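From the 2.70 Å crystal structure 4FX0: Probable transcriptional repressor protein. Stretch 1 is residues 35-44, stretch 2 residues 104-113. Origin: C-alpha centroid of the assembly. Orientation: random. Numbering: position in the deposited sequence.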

ATOM      1  N   GLN B  35       1.809  10.976  -5.992  1.00 42.96           N
ATOM      2  CA  GLN B  35       2.398  12.086  -6.738  1.00 46.06           C
ATOM      3  C   GLN B  35       3.312  12.907  -5.836  1.00 55.45           C
ATOM      4  O   GLN B  35       4.488  13.103  -6.141  1.00 63.64           O
ATOM      5  N   PHE B  36       2.760  13.383  -4.725  1.00 54.98           N
ATOM      6  CA  PHE B  36       3.546  14.086  -3.721  1.00 48.27           C
ATOM      7  C   PHE B  36       4.823  13.311  -3.418  1.00 55.02           C
ATOM      8  O   PHE B  36       5.916  13.880  -3.392  1.00 58.36           O
ATOM      9  N   SER B  37       4.677  12.008  -3.201  1.00 50.36           N
ATOM     10  CA  SER B  37       5.813  11.147  -2.892  1.00 51.55           C
ATOM     11  C   SER B  37       6.894  11.238  -3.964  1.00 47.07           C
ATOM     12  O   SER B  37       8.048  11.542  -3.665  1.00 43.88           O
ATOM     13  N   THR B  38       6.517  10.971  -5.211  1.00 51.43           N
ATOM     14  CA  THR B  38       7.477  10.982  -6.309  1.00 56.47           C
ATOM     15  C   THR B  38       8.170  12.336  -6.404  1.00 55.26           C
ATOM     16  O   THR B  38       9.386  12.404  -6.585  1.00 61.58           O
ATOM     17  N   LEU B  39       7.397  13.410  -6.277  1.00 47.27           N
ATOM     18  CA  LEU B  39       7.966  14.753  -6.286  1.00 49.05           C
ATOM     19  C   LEU B  39       9.038  14.870  -5.216  1.00 46.58           C
ATOM     20  O   LEU B  39      10.189  15.192  -5.508  1.00 57.49           O
ATOM     21  N   ALA B  40       8.644  14.608  -3.974  1.00 35.07           N
ATOM     22  CA  ALA B  40       9.561  14.662  -2.846  1.00 34.94           C
ATOM     23  C   ALA B  40      10.841  13.899  -3.162  1.00 44.70           C
ATOM     24  O   ALA B  40      11.943  14.405  -2.951  1.00 53.98           O
ATOM     25  N   VAL B  41      10.686  12.683  -3.676  1.00 52.50           N
ATOM     26  CA  VAL B  41      11.824  11.853  -4.057  1.00 55.15           C
ATOM     27  C   VAL B  41      12.729  12.580  -5.042  1.00 52.66           C
ATOM     28  O   VAL B  41      13.949  12.604  -4.877  1.00 46.37           O
ATOM     29  N   ILE B  42      12.120  13.168  -6.066  1.00 57.21           N
ATOM     30  CA  ILE B  42      12.862  13.886  -7.097  1.00 50.78           C
ATOM     31  C   ILE B  42      13.569  15.110  -6.523  1.00 42.61           C
ATOM     32  O   ILE B  42      14.744  15.346  -6.802  1.00 42.33           O
ATOM     33  N   SER B  43      12.849  15.884  -5.718  1.00 36.18           N
ATOM     34  CA  SER B  43      13.425  17.060  -5.079  1.00 50.17           C
ATOM     35  C   SER B  43      14.600  16.664  -4.192  1.00 53.40           C
ATOM     36  O   SER B  43      15.527  17.449  -3.985  1.00 69.50           O
ATOM     37  N   LEU B  44      14.552  15.443  -3.670  1.00 47.66           N
ATOM     38  CA  LEU B  44      15.612  14.926  -2.813  1.00 56.31           C
ATOM     39  C   LEU B  44      16.847  14.528  -3.606  1.00 58.88           C
ATOM     40  O   LEU B  44      17.972  14.819  -3.205  1.00 57.99           O
ATOM     41  N   ALA B 104       4.027  23.317  -6.089  1.00 42.55           N
ATOM     42  CA  ALA B 104       3.057  22.359  -5.570  1.00 42.62           C
ATOM     43  C   ALA B 104       3.621  21.582  -4.383  1.00 51.90           C
ATOM     44  O   ALA B 104       2.941  21.395  -3.374  1.00 58.48           O
ATOM     45  N   LEU B 105       4.864  21.132  -4.508  1.00 46.43           N
ATOM     46  CA  LEU B 105       5.516  20.412  -3.424  1.00 44.75           C
ATOM     47  C   LEU B 105       5.610  21.294  -2.184  1.00 49.68           C
ATOM     48  O   LEU B 105       5.204  20.893  -1.093  1.00 63.67           O
ATOM     49  N   GLN B 106       6.141  22.499  -2.363  1.00 62.72           N
ATOM     50  CA  GLN B 106       6.274  23.457  -1.272  1.00 64.24           C
ATOM     51  C   GLN B 106       4.934  23.667  -0.577  1.00 58.23           C
ATOM     52  O   GLN B 106       4.859  23.727   0.651  1.00 48.26           O
ATOM     53  N   LYS B 107       3.876  23.772  -1.375  1.00 54.07           N
ATOM     54  CA  LYS B 107       2.531  23.988  -0.853  1.00 53.23           C
ATOM     55  C   LYS B 107       1.984  22.742  -0.162  1.00 54.97           C
ATOM     56  O   LYS B 107       1.241  22.839   0.815  1.00 62.97           O
ATOM     57  N   ALA B 108       2.358  21.574  -0.674  1.00 42.95           N
ATOM     58  CA  ALA B 108       1.864  20.307  -0.148  1.00 49.71           C
ATOM     59  C   ALA B 108       2.510  19.934   1.186  1.00 58.90           C
ATOM     60  O   ALA B 108       1.862  19.345   2.053  1.00 61.59           O
ATOM     61  N   VAL B 109       3.784  20.279   1.345  1.00 52.71           N
ATOM     62  CA  VAL B 109       4.538  19.909   2.542  1.00 56.82           C
ATOM     63  C   VAL B 109       3.779  20.158   3.849  1.00 62.95           C
ATOM     64  O   VAL B 109       3.559  19.227   4.622  1.00 57.20           O
ATOM     65  N   PRO B 110       3.373  21.415   4.100  1.00 65.07           N
ATOM     66  CA  PRO B 110       2.655  21.705   5.347  1.00 60.38           C
ATOM     67  C   PRO B 110       1.390  20.864   5.495  1.00 51.47           C
ATOM     68  O   PRO B 110       1.046  20.467   6.609  1.00 50.45           O
ATOM     69  N   LEU B 111       0.710  20.599   4.384  1.00 48.04           N
ATOM     70  CA  LEU B 111      -0.495  19.777   4.402  1.00 47.45           C
ATOM     71  C   LEU B 111      -0.161  18.341   4.788  1.00 51.68           C
ATOM     72  O   LEU B 111      -0.856  17.727   5.597  1.00 57.44           O
ATOM     73  N   TRP B 112       0.905  17.812   4.197  1.00 51.97           N
ATOM     74  CA  TRP B 112       1.379  16.468   4.510  1.00 45.02           C
ATOM     75  C   TRP B 112       1.890  16.400   5.944  1.00 56.53           C
ATOM     76  O   TRP B 112       1.748  15.381   6.619  1.00 54.93           O
ATOM     77  N   ARG B 113       2.482  17.498   6.400  1.00 62.66           N
ATOM     78  CA  ARG B 113       3.058  17.566   7.736  1.00 67.45           C
ATOM     79  C   ARG B 113       1.971  17.549   8.807  1.00 74.00           C
ATOM     80  O   ARG B 113       2.169  17.015   9.900  1.00 74.22           O
TER

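Two helices of this chain exchange knobs: Phe36 of the first sits among Leu105, Ala108, Val109 and Trp112 of the second, and Leu105 in turn sits among Phe36, Leu39, Ala40 and Ser43 of the first. Each of the two residues is thus a knob and also part of the wall of the other's socket. The reciprocity is notable because the helices do not run alongside one another. Their axes cross at -115°, with a closest approach of 10.3 Å, and the two stretches together bury 346 Å², within which Phe36 and Leu105 give up the most surface. The example illustrates a general rule of steeply crossed helices, that a few large side chains near the crossing can do most of the packing.

Neither knob starts out aimed at its socket. The CA-to-CB bonds of Phe36 and Leu105 both point sideways, and in both cases the end of the side chain comes nearer to the opposing helix. Phe36 takes the t rotamer (chi1 164°, chi2 86°), and its ring reaches the socket at several points: CD1 lies 3.7 Å from CB of Ala108, CE1 lies 3.7 Å from CD1 of Leu105, and CZ lies 3.5 Å from CG of Trp112. Leu105 is also t at chi1, with chi2 at p (56°). Its CD1 lies near the first helix at Phe36, at CB of Leu39 (4.3 Å) and at CB of Ala40 (4.4 Å), while its CD2 extends to Ser43, 3.3 Å from OG.

A small residue leaves room for the Phe36 ring. Ala108 points toward the first helix but ends at CB, so the Phe36 ring can settle close to the second backbone; CE1 of Phe36 is 4.3 Å from N of Val109. Trp112, t at chi1 (163°), also points toward the first helix and presents one face of its ring to CZ of Phe36. The aromatic pair is oblique: the Phe36 ring and the five-membered ring of Trp112 have centroids 4.6 Å apart and planes inclined by 31°. Leu39, m at chi1 and t at chi2, points toward the second helix and supports the Leu105 side chain, whereas the CA-to-CB bond of Ala40 points sideways, and its closest atom to CD1 of Leu105 is its backbone N, at 4.1 Å.

No hydrogen bond joins the two stretches, and the polar groups at the contact find partners elsewhere. Ser43 points toward the second helix in the p rotamer, yet its OG donates a hydrogen bond to O of Ala40, 2.6 Å away and one turn back in its own helix. With its proton so directed, the hydroxyl can lie against the CD2 methyl of Leu105 without going unpaired. Trp112 NE1 is likewise satisfied elsewhere in the structure. Pro110, whose ring nitrogen has no hydrogen to donate, kinks the second helix, but its side chain stays out of reach of the first. The interface is therefore held by apolar fit, centred on two interlocking knobs.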

ATOM      1  CB  GLN B  35       1.308  12.979  -7.337  1.00 45.11           C
ATOM      2  CG  GLN B  35       0.559  12.356  -8.503  1.00 36.61           C
ATOM      3  CD  GLN B  35      -0.681  13.143  -8.884  1.00 58.55           C
ATOM      4  OE1 GLN B  35      -0.934  14.222  -8.347  1.00 68.48           O
ATOM      5  NE2 GLN B  35      -1.464  12.603  -9.809  1.00 52.05           N
ATOM      6  CB  PHE B  36       2.730  14.274  -2.440  1.00 47.26           C
ATOM      7  CG  PHE B  36       3.557  14.639  -1.240  1.00 48.70           C
ATOM      8  CD1 PHE B  36       3.886  15.960  -0.981  1.00 58.07           C
ATOM      9  CD2 PHE B  36       4.004  13.660  -0.368  1.00 50.09           C
ATOM     10  CE1 PHE B  36       4.648  16.296   0.126  1.00 60.56           C
ATOM     11  CE2 PHE B  36       4.767  13.990   0.738  1.00 52.65           C
ATOM     12  CZ  PHE B  36       5.088  15.309   0.986  1.00 47.98           C
ATOM     13  CB  SER B  37       5.361   9.695  -2.729  1.00 35.10           C
ATOM     14  OG  SER B  37       4.417   9.568  -1.680  1.00 59.66           O
ATOM     15  CB  THR B  38       6.818  10.638  -7.662  1.00 50.32           C
ATOM     16  OG1 THR B  38       5.936  11.695  -8.055  1.00 69.07           O
ATOM     17  CG2 THR B  38       6.038   9.336  -7.563  1.00 55.93           C
ATOM     18  CB  LEU B  39       6.886  15.807  -6.041  1.00 45.97           C
ATOM     19  CG  LEU B  39       5.915  16.085  -7.186  1.00 47.97           C
ATOM     20  CD1 LEU B  39       4.989  17.230  -6.818  1.00 51.24           C
ATOM     21  CD2 LEU B  39       6.678  16.400  -8.460  1.00 43.51           C
ATOM     22  CB  ALA B  40       8.899  14.095  -1.601  1.00 35.40           C
ATOM     23  CB  VAL B  41      11.365  10.529  -4.701  1.00 54.62           C
ATOM     24  CG1 VAL B  41      12.540   9.822  -5.359  1.00 49.59           C
ATOM     25  CG2 VAL B  41      10.699   9.633  -3.666  1.00 52.64           C
ATOM     26  CB  ILE B  42      11.942  14.315  -8.256  1.00 56.62           C
ATOM     27  CG1 ILE B  42      11.347  13.083  -8.942  1.00 59.39           C
ATOM     28  CG2 ILE B  42      12.708  15.164  -9.256  1.00 60.22           C
ATOM     29  CD1 ILE B  42      10.359  13.409 -10.038  1.00 61.09           C
ATOM     30  CB  SER B  43      12.368  17.796  -4.253  1.00 61.23           C
ATOM     31  OG  SER B  43      11.868  16.974  -3.213  1.00 71.06           O
ATOM     32  CB  LEU B  44      15.119  13.705  -2.036  1.00 71.81           C
ATOM     33  CG  LEU B  44      14.231  13.917  -0.810  1.00 76.37           C
ATOM     34  CD1 LEU B  44      13.672  12.584  -0.343  1.00 85.52           C
ATOM     35  CD2 LEU B  44      15.011  14.598   0.304  1.00 63.55           C
ATOM     36  CB  ALA B 104       2.610  21.402  -6.666  1.00 37.26           C
ATOM     37  CB  LEU B 105       6.909  19.943  -3.849  1.00 35.47           C
ATOM     38  CG  LEU B 105       7.716  19.188  -2.792  1.00 37.04           C
ATOM     39  CD1 LEU B 105       6.937  17.987  -2.278  1.00 40.31           C
ATOM     40  CD2 LEU B 105       9.063  18.760  -3.350  1.00 33.53           C
ATOM     41  CB  GLN B 106       6.806  24.790  -1.801  1.00 63.97           C
ATOM     42  CG  GLN B 106       7.246  25.768  -0.722  1.00 65.01           C
ATOM     43  CD  GLN B 106       7.662  27.113  -1.291  1.00 82.24           C
ATOM     44  OE1 GLN B 106       6.913  28.087  -1.216  1.00 67.28           O
ATOM     45  NE2 GLN B 106       8.861  27.172  -1.863  1.00 99.88           N
ATOM     46  CB  LYS B 107       1.591  24.418  -1.982  1.00 57.94           C
ATOM     47  CG  LYS B 107       0.161  24.683  -1.539  1.00 64.89           C
ATOM     48  CD  LYS B 107      -0.629  25.373  -2.639  1.00 77.12           C
ATOM     49  CE  LYS B 107      -2.010  25.784  -2.156  1.00 83.53           C
ATOM     50  NZ  LYS B 107      -2.726  26.609  -3.167  1.00 93.17           N
ATOM     51  CB  ALA B 108       2.077  19.197  -1.168  1.00 44.09           C
ATOM     52  CB  VAL B 109       5.917  20.605   2.592  1.00 52.49           C
ATOM     53  CG1 VAL B 109       6.568  20.394   3.950  1.00 57.60           C
ATOM     54  CG2 VAL B 109       6.812  20.088   1.476  1.00 46.51           C
ATOM     55  CB  PRO B 110       2.297  23.190   5.213  1.00 64.74           C
ATOM     56  CG  PRO B 110       2.396  23.488   3.751  1.00 54.14           C
ATOM     57  CD  PRO B 110       3.494  22.609   3.246  1.00 60.67           C
ATOM     58  CB  LEU B 111      -1.186  19.806   3.039  1.00 46.71           C
ATOM     59  CG  LEU B 111      -1.582  21.187   2.512  1.00 45.12           C
ATOM     60  CD1 LEU B 111      -2.250  21.069   1.150  1.00 38.89           C
ATOM     61  CD2 LEU B 111      -2.493  21.892   3.501  1.00 39.08           C
ATOM     62  CB  TRP B 112       2.490  16.061   3.541  1.00 46.32           C
ATOM     63  CG  TRP B 112       3.315  14.900   4.012  1.00 45.48           C
ATOM     64  CD1 TRP B 112       2.997  13.578   3.918  1.00 42.60           C
ATOM     65  CD2 TRP B 112       4.600  14.958   4.641  1.00 48.27           C
ATOM     66  NE1 TRP B 112       4.001  12.808   4.452  1.00 59.17           N
ATOM     67  CE2 TRP B 112       5.001  13.635   4.904  1.00 45.11           C
ATOM     68  CE3 TRP B 112       5.456  16.004   5.009  1.00 56.40           C
ATOM     69  CZ2 TRP B 112       6.213  13.323   5.518  1.00 45.09           C
ATOM     70  CZ3 TRP B 112       6.661  15.695   5.620  1.00 55.28           C
ATOM     71  CH2 TRP B 112       7.027  14.366   5.867  1.00 46.58           C
ATOM     72  CB  ARG B 113       3.925  18.821   7.868  1.00 73.14           C
ATOM     73  CG  ARG B 113       4.910  18.792   9.023  1.00 86.39           C
ATOM     74  CD  ARG B 113       6.089  19.710   8.743  1.00103.39           C
ATOM     75  NE  ARG B 113       7.060  19.715   9.832  1.00122.23           N
ATOM     76  CZ  ARG B 113       8.255  20.294   9.764  1.00127.22           C
ATOM     77  NH1 ARG B 113       8.631  20.911   8.652  1.00131.02           N
ATOM     78  NH2 ARG B 113       9.076  20.252  10.805  1.00116.52           N
TER